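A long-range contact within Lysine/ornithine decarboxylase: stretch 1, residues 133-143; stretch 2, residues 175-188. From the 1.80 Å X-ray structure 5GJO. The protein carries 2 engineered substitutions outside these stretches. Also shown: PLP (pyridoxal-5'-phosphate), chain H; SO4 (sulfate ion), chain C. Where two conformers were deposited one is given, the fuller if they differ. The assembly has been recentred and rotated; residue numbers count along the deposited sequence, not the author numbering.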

# COMPACT_ATOMS: atom_id res chain seq x y z
N ASP A 133 22.50 22.21 11.23
CA ASP A 133 23.27 21.13 11.74
C ASP A 133 23.07 19.89 10.82
O ASP A 133 21.90 19.51 10.49
CB ASP A 133 22.82 20.79 13.17
CG ASP A 133 23.02 21.91 14.12
OD1 ASP A 133 24.00 22.65 13.90
OD2 ASP A 133 22.21 22.06 15.06
N VAL A 134 24.19 19.27 10.46
CA VAL A 134 24.14 18.03 9.66
C VAL A 134 24.92 16.91 10.29
O VAL A 134 25.99 17.08 10.91
CB VAL A 134 24.59 18.22 8.19
CG1 VAL A 134 23.74 19.20 7.50
CG2 VAL A 134 26.10 18.61 8.11
N LEU A 135 24.33 15.69 10.25
CA LEU A 135 25.00 14.48 10.63
C LEU A 135 25.14 13.65 9.35
O LEU A 135 24.19 13.40 8.61
CB LEU A 135 24.22 13.65 11.65
CG LEU A 135 23.88 14.34 12.98
CD1 LEU A 135 22.87 15.41 12.73
CD2 LEU A 135 23.18 13.32 13.87
N VAL A 136 26.35 13.14 9.12
CA VAL A 136 26.58 12.35 7.96
C VAL A 136 26.25 10.90 8.36
O VAL A 136 26.64 10.46 9.40
CB VAL A 136 28.03 12.43 7.42
CG1 VAL A 136 29.06 11.95 8.37
CG2 VAL A 136 28.14 11.66 6.09
N ARG A 137 25.53 10.22 7.46
CA ARG A 137 25.09 8.84 7.75
C ARG A 137 26.09 7.92 7.06
O ARG A 137 26.25 8.00 5.80
CB ARG A 137 23.76 8.59 7.10
CG ARG A 137 23.21 7.20 7.46
CD ARG A 137 21.78 7.12 6.99
NE ARG A 137 21.26 5.76 7.03
CZ ARG A 137 19.97 5.50 6.80
NH1 ARG A 137 19.05 6.47 6.72
NH2 ARG A 137 19.56 4.21 6.75
N ILE A 138 26.67 7.05 7.84
CA ILE A 138 27.59 6.02 7.36
C ILE A 138 26.88 4.67 7.16
O ILE A 138 26.00 4.30 7.94
CB ILE A 138 28.80 5.81 8.30
CG1 ILE A 138 28.42 5.47 9.75
CG2 ILE A 138 29.70 7.04 8.25
CD1 ILE A 138 29.55 5.05 10.66
N ALA A 139 27.34 3.96 6.15
CA ALA A 139 26.92 2.62 5.87
C ALA A 139 27.62 1.67 6.84
O ALA A 139 28.83 1.68 6.97
CB ALA A 139 27.20 2.29 4.39
N VAL A 140 26.83 0.83 7.51
CA VAL A 140 27.27 -0.11 8.49
C VAL A 140 26.77 -1.53 8.21
O VAL A 140 25.88 -1.73 7.39
CB VAL A 140 26.91 0.38 9.90
CG1 VAL A 140 27.52 1.73 10.14
CG2 VAL A 140 25.40 0.36 10.15
N ARG A 141 27.45 -2.49 8.81
CA ARG A 141 27.15 -3.93 8.63
C ARG A 141 26.08 -4.44 9.58
O ARG A 141 26.01 -4.03 10.71
CB ARG A 141 28.37 -4.78 8.94
CG ARG A 141 29.51 -4.56 8.02
CD ARG A 141 30.59 -5.61 8.33
NE ARG A 141 31.65 -5.22 7.47
CZ ARG A 141 32.67 -4.49 7.85
NH1 ARG A 141 32.85 -4.16 9.11
NH2 ARG A 141 33.58 -4.17 6.94
N ASN A 142 25.29 -5.39 9.12
CA ASN A 142 24.34 -6.09 9.97
C ASN A 142 23.85 -7.36 9.30
O ASN A 142 23.22 -7.28 8.27
CB ASN A 142 23.15 -5.20 10.35
CG ASN A 142 22.33 -5.78 11.50
OD1 ASN A 142 22.52 -6.90 11.90
ND2 ASN A 142 21.43 -4.98 12.06
N ASN A 143 24.28 -8.45 9.94
CA ASN A 143 23.89 -9.74 9.38
C ASN A 143 22.53 -10.22 9.84
O ASN A 143 22.09 -11.28 9.39
CB ASN A 143 24.90 -10.82 9.79
CG ASN A 143 26.24 -10.67 9.10
OD1 ASN A 143 26.34 -10.10 8.02
ND2 ASN A 143 27.28 -11.15 9.76
N MET A 175 28.10 18.54 12.43
CA MET A 175 27.74 18.31 13.81
C MET A 175 28.08 16.91 14.31
O MET A 175 28.39 16.66 15.51
CB MET A 175 26.22 18.55 13.99
CG MET A 175 25.88 18.54 15.48
SD MET A 175 24.11 18.57 15.70
CE MET A 175 24.14 19.81 16.99
N GLY A 176 28.00 15.96 13.39
CA GLY A 176 28.29 14.59 13.80
C GLY A 176 27.99 13.49 12.78
O GLY A 176 27.93 13.74 11.56
N ILE A 177 27.82 12.32 13.35
CA ILE A 177 27.68 11.08 12.59
C ILE A 177 26.40 10.35 13.05
O ILE A 177 26.06 10.36 14.24
CB ILE A 177 28.89 10.22 12.76
CG1 ILE A 177 30.13 11.00 12.21
CG2 ILE A 177 28.78 8.92 11.97
CD1 ILE A 177 31.43 10.28 12.39
N CYS A 178 25.76 9.74 12.07
CA CYS A 178 24.63 8.84 12.31
C CYS A 178 24.75 7.55 11.52
O CYS A 178 25.49 7.41 10.56
CB CYS A 178 23.27 9.53 11.97
SG CYS A 178 22.93 9.90 10.28
N PHE A 179 23.95 6.59 11.95
CA PHE A 179 23.88 5.31 11.29
C PHE A 179 22.52 4.65 11.65
O PHE A 179 21.84 5.06 12.64
CB PHE A 179 25.04 4.37 11.60
CG PHE A 179 25.22 4.06 13.05
CD1 PHE A 179 24.47 3.08 13.67
CD2 PHE A 179 26.11 4.72 13.80
CE1 PHE A 179 24.63 2.76 14.99
CE2 PHE A 179 26.29 4.44 15.14
CZ PHE A 179 25.56 3.43 15.75
N HIS A 180 22.13 3.71 10.78
CA HIS A 180 20.94 2.86 11.11
C HIS A 180 21.40 1.45 10.74
O HIS A 180 21.81 1.20 9.60
CB HIS A 180 19.73 3.28 10.38
CG HIS A 180 18.46 2.76 10.97
ND1 HIS A 180 18.31 1.43 11.26
CD2 HIS A 180 17.30 3.36 11.31
CE1 HIS A 180 17.08 1.20 11.71
NE2 HIS A 180 16.44 2.36 11.76
N VAL A 181 21.32 0.57 11.71
CA VAL A 181 21.81 -0.80 11.51
C VAL A 181 20.88 -1.66 10.61
O VAL A 181 21.27 -2.75 10.12
CB VAL A 181 22.10 -1.54 12.82
CG1 VAL A 181 23.15 -0.87 13.66
CG2 VAL A 181 20.85 -1.85 13.61
N GLY A 182 19.67 -1.16 10.43
CA GLY A 182 18.61 -1.85 9.72
C GLY A 182 17.41 -2.13 10.62
O GLY A 182 17.54 -2.09 11.81
N SER A 183 16.25 -2.36 10.02
CA SER A 183 15.03 -2.57 10.79
C SER A 183 14.85 -4.00 11.28
O SER A 183 15.24 -4.93 10.63
CB SER A 183 13.79 -2.08 10.06
OG SER A 183 12.73 -1.86 10.95
N GLN A 184 14.24 -4.13 12.45
CA GLN A 184 14.08 -5.41 13.09
C GLN A 184 15.43 -6.10 13.20
O GLN A 184 15.64 -7.11 12.61
CB GLN A 184 13.05 -6.30 12.38
CG GLN A 184 12.78 -7.60 13.11
CD GLN A 184 11.87 -7.45 14.32
OE1 GLN A 184 11.54 -6.36 14.73
NE2 GLN A 184 11.47 -8.57 14.90
N SER A 185 16.34 -5.47 13.91
CA SER A 185 17.65 -6.03 14.11
C SER A 185 17.64 -7.00 15.28
O SER A 185 17.23 -6.66 16.36
CB SER A 185 18.67 -4.91 14.38
OG SER A 185 19.90 -5.45 14.70
N LEU A 186 18.08 -8.21 15.02
CA LEU A 186 18.26 -9.19 16.07
C LEU A 186 19.73 -9.22 16.52
O LEU A 186 20.09 -10.04 17.31
CB LEU A 186 17.77 -10.58 15.63
CG LEU A 186 16.35 -10.60 15.04
CD1 LEU A 186 15.90 -11.99 14.62
CD2 LEU A 186 15.37 -10.01 16.01
N SER A 187 20.53 -8.30 16.01
CA SER A 187 21.94 -8.16 16.39
C SER A 187 22.17 -7.00 17.30
O SER A 187 21.72 -5.91 17.04
CB SER A 187 22.86 -8.01 15.14
OG SER A 187 24.22 -7.77 15.53
N THR A 188 22.75 -7.26 18.46
CA THR A 188 23.33 -6.23 19.34
C THR A 188 24.72 -5.78 18.86
O THR A 188 25.07 -4.55 18.85
CB THR A 188 23.37 -6.73 20.75
OG1 THR A 188 22.03 -6.97 21.20
CG2 THR A 188 24.03 -5.77 21.68
N1 PLP H . 15.09 6.51 11.66
C2 PLP H . 15.36 6.39 10.34
C2A PLP H . 16.21 7.42 9.65
C3 PLP H . 14.80 5.24 9.57
O3 PLP H . 15.06 5.10 8.24
C4 PLP H . 13.97 4.26 10.30
C4A PLP H . 13.38 3.09 9.62
O4A PLP H . 13.19 3.12 8.41
C5 PLP H . 13.76 4.51 11.75
C6 PLP H . 14.34 5.63 12.34
C5A PLP H . 12.92 3.55 12.57
O4P PLP H . 13.40 2.22 12.38
P PLP H . 12.85 1.02 13.30
O1P PLP H . 13.28 1.41 14.70
O2P PLP H . 13.54 -0.20 12.75
O3P PLP H . 11.35 1.05 13.08
S SO4 C . 24.86 -10.64 17.59
O1 SO4 C . 24.56 -9.53 18.55
O2 SO4 C . 25.98 -11.43 18.08
O3 SO4 C . 23.62 -11.46 17.68
O4 SO4 C . 25.07 -10.18 16.19
O HOH W 1 23.36 3.60 8.13

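The contact is a pair of neighbouring parallel β-strands, joined by a ladder of backbone hydrogen bonds, whose packing continues beyond the ladder through apolar side chains, a bridging water and one asparagine amide.

The register pairs Leu135 with Gly176, Val136 with Ile177 and Arg137 with Cys178. As parallel strands require, the bonds alternate in direction: Met175 N donates to Val134 O (3.0 Å), Val136 N to Gly176 O (3.0 Å), Cys178 N to Val136 O (2.9 Å, nearly linear at 172°) and Ile138 N to Cys178 O (3.0 Å). Gly176 N adds a weak bond to Val134 O at 3.4 Å. Between these rungs the Cα hydrogens also face carbonyls, with Leu135 CA and Arg137 CA each 3.2 Å from an oxygen, Gly176 O and Cys178 O respectively.

Side chains alternate between the two faces of the sheet. On one lie Leu135, Arg137 and Cys178; the small Cys178 sulfur fits between its neighbours, with SG 3.5 Å from Arg137 CB and 4.2 Å from Leu135 CB. Gly176 belongs to this face but has no side chain, and its backbone angles (171°/-157°) would jam a CB against the preceding carbonyl. On the other face the β-branched Val136 and Ile177, well suited to extended backbone, meet at CG1 to CG1, 4.1 Å. Ile138 CG1 extends the apolar packing, 4.1 Å from Ile177 CG2 and 4.0 Å from Phe179 CB.

Arg137 has an extended side chain, with chi1 to chi3 all t, long enough to carry its guanidinium past Phe179 to His180, whose CB lies over one face of the group, 3.8 Å from Arg137 NH2. Water 1 sits here, accepting from Arg137 NE (3.2 Å) and His180 N (2.9 Å), its oxygen 2.7 Å from Ile138 O. His180 in turn donates from NE2 to PLP O4P (3.1 Å), while its ND1 accepts from Gly182 N (3.0 Å), so both ring nitrogens are used and the ring is held from two sides.

Farther along, Val140 points toward the second stretch, its CG1 3.9 Å from Phe179 CB and its CG2 4.3 Å from Val181 CG1. Asn142 then supplies what a purely apolar residue could not: its ND2 donates to both Val181 O (3.0 Å) and Ser185 OG (3.1 Å), using the two amide hydrogens to hold two points of the second stretch, on either side of the corner at Gln184. Ser185 OG donates a hydrogen bond to Ser187 O (3.0 Å).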